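Local coordinates for colicin B (Escherichia coli, PDB 1RH1), which kills Escherichia coli and closely related bacteria by forming a channel that depolarizes the cytoplasmic membrane and dissipates cellular energy, at residues A[165-170]-A[190-195]. Residues are numbered along the deposited sequence; the frame is centred on the assembly and turned at random.
Sequences VPVKYR and MTVPVV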
loop_
_atom_site.group_PDB
_atom_site.type_symbol
_atom_site.label_atom_id
_atom_site.label_comp_id
_atom_site.label_asym_id
_atom_site.label_seq_id
_atom_site.Cartn_x
_atom_site.Cartn_y
_atom_site.Cartn_z
ATOM N N VAL A 165 10.655 3.655 15.631
ATOM C CA VAL A 165 11.898 2.955 15.398
ATOM C C VAL A 165 11.709 1.902 14.302
ATOM O O VAL A 165 10.709 1.190 14.256
ATOM C CB VAL A 165 12.353 2.348 16.748
ATOM C CG1 VAL A 165 11.349 1.377 17.325
ATOM C CG2 VAL A 165 13.656 1.609 16.521
ATOM N N PRO A 166 12.631 1.794 13.350
ATOM C CA PRO A 166 12.675 0.723 12.364
ATOM C C PRO A 166 12.585 -0.658 12.957
ATOM O O PRO A 166 13.375 -0.933 13.842
ATOM C CB PRO A 166 13.951 0.992 11.671
ATOM C CG PRO A 166 13.966 2.490 11.613
ATOM C CD PRO A 166 13.553 2.868 13.002
ATOM N N VAL A 167 11.643 -1.527 12.580
ATOM C CA VAL A 167 11.577 -2.898 13.115
ATOM C C VAL A 167 11.669 -3.977 12.036
ATOM O O VAL A 167 11.443 -3.677 10.850
ATOM C CB VAL A 167 10.259 -3.170 13.923
ATOM C CG1 VAL A 167 10.268 -2.402 15.221
ATOM C CG2 VAL A 167 9.048 -2.745 13.129
ATOM N N LYS A 168 12.007 -5.228 12.403
ATOM C CA LYS A 168 12.035 -6.301 11.406
ATOM C C LYS A 168 10.934 -7.345 11.467
ATOM O O LYS A 168 10.681 -8.052 10.493
ATOM C CB LYS A 168 13.341 -7.092 11.425
ATOM C CG LYS A 168 13.812 -7.628 12.735
ATOM C CD LYS A 168 15.051 -8.460 12.533
ATOM C CE LYS A 168 15.583 -8.694 13.936
ATOM N NZ LYS A 168 16.603 -9.715 13.912
ATOM N N TYR A 169 10.320 -7.451 12.640
ATOM C CA TYR A 169 9.257 -8.366 12.971
ATOM C C TYR A 169 8.317 -7.561 13.820
ATOM O O TYR A 169 8.710 -6.615 14.497
ATOM C CB TYR A 169 9.768 -9.572 13.792
ATOM C CG TYR A 169 10.528 -10.537 12.896
ATOM C CD1 TYR A 169 11.893 -10.724 13.043
ATOM C CD2 TYR A 169 9.865 -11.179 11.844
ATOM C CE1 TYR A 169 12.590 -11.536 12.131
ATOM C CE2 TYR A 169 10.549 -11.986 10.930
ATOM C CZ TYR A 169 11.919 -12.163 11.071
ATOM O OH TYR A 169 12.610 -12.924 10.137
ATOM N N ARG A 170 7.044 -7.918 13.726
ATOM C CA ARG A 170 5.999 -7.344 14.535
ATOM C C ARG A 170 5.035 -8.426 14.940
ATOM O O ARG A 170 4.848 -9.426 14.256
ATOM C CB ARG A 170 5.246 -6.289 13.775
ATOM C CG ARG A 170 5.993 -4.966 13.759
ATOM C CD ARG A 170 5.208 -3.843 13.089
ATOM N NE ARG A 170 4.014 -3.508 13.841
ATOM C CZ ARG A 170 2.813 -3.320 13.291
ATOM N NH1 ARG A 170 1.811 -3.025 14.090
ATOM N NH2 ARG A 170 2.560 -3.413 11.986
ATOM N N MET A 190 9.075 -2.206 8.091
ATOM C CA MET A 190 8.066 -1.766 9.033
ATOM C C MET A 190 8.715 -0.881 10.070
ATOM O O MET A 190 9.942 -0.833 10.198
ATOM C CB MET A 190 7.414 -2.988 9.697
ATOM C CG MET A 190 6.706 -3.881 8.690
ATOM S SD MET A 190 5.963 -5.356 9.380
ATOM C CE MET A 190 7.481 -6.084 9.866
ATOM N N THR A 191 7.848 -0.195 10.821
ATOM C CA THR A 191 8.257 0.711 11.885
ATOM C C THR A 191 7.373 0.586 13.126
ATOM O O THR A 191 6.233 0.162 12.987
ATOM C CB THR A 191 8.239 2.089 11.209
ATOM O OG1 THR A 191 9.499 2.582 11.600
ATOM C CG2 THR A 191 7.157 3.069 11.574
ATOM N N VAL A 192 7.815 0.889 14.351
ATOM C CA VAL A 192 7.007 0.809 15.580
ATOM C C VAL A 192 7.223 2.013 16.502
ATOM O O VAL A 192 8.371 2.371 16.746
ATOM C CB VAL A 192 7.360 -0.515 16.327
ATOM C CG1 VAL A 192 7.010 -0.518 17.815
ATOM C CG2 VAL A 192 6.496 -1.605 15.727
ATOM N N PRO A 193 6.230 2.684 17.086
ATOM C CA PRO A 193 6.416 3.787 18.041
ATOM C C PRO A 193 7.175 3.543 19.330
ATOM O O PRO A 193 6.866 2.580 20.039
ATOM C CB PRO A 193 5.030 4.281 18.334
ATOM C CG PRO A 193 4.178 3.084 18.011
ATOM C CD PRO A 193 4.829 2.537 16.751
ATOM N N VAL A 194 8.184 4.381 19.624
ATOM C CA VAL A 194 8.858 4.316 20.917
ATOM C C VAL A 194 8.042 5.126 21.945
ATOM O O VAL A 194 7.638 6.270 21.680
ATOM C CB VAL A 194 10.284 4.872 20.764
ATOM C CG1 VAL A 194 11.051 4.928 22.076
ATOM C CG2 VAL A 194 11.021 3.933 19.843
ATOM N N VAL A 195 7.685 4.506 23.088
ATOM C CA VAL A 195 6.970 5.188 24.164
ATOM C C VAL A 195 7.818 5.100 25.408
ATOM O O VAL A 195 8.727 4.265 25.520
ATOM C CB VAL A 195 5.570 4.581 24.546
ATOM C CG1 VAL A 195 4.654 4.605 23.339
ATOM C CG2 VAL A 195 5.713 3.168 25.083
#
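An antiparallel strand pair in the mixed sheet of the N-terminal part of colicin B joins Val-165 to Val-192, and the chain turning at Lys-168 brings Arg-170 back over the face that carries Val-167, Met-190 and Val-192. Two bonds define the register: Val-165 N donates to Val-192 O at 2.8 Å (162° at the hydrogen), and Val-192 N returns one to Val-165 O at 2.9 Å. The latter oxygen also takes a weak bond from Thr-191 OG1. Farther along, Val-167 N reaches Met-190 O at 3.0 Å, well above the carbonyl plane (42° out of it). Apolar packing follows on the buried face. Val-167 CG1 meets Val-192 CB at 3.6 Å, the two side chains crossing at about a right angle, while Val-167 CG2 lies 3.8 Å from Met-190 CB. Arg-170 lays its aliphatic part over the same residues, its chain bending at chi3 (66°), which sets NE beside Val-192 CG2. Its charge is met by salt bridges from NE to Asp-267 and from NH2 to Asp-17, so Arg-170, on the strand after the corner, bridges strand 266-271 of the mixed sheet and the TonB box. Arg-170 CD itself lies 4.1 Å from Met-190 SD.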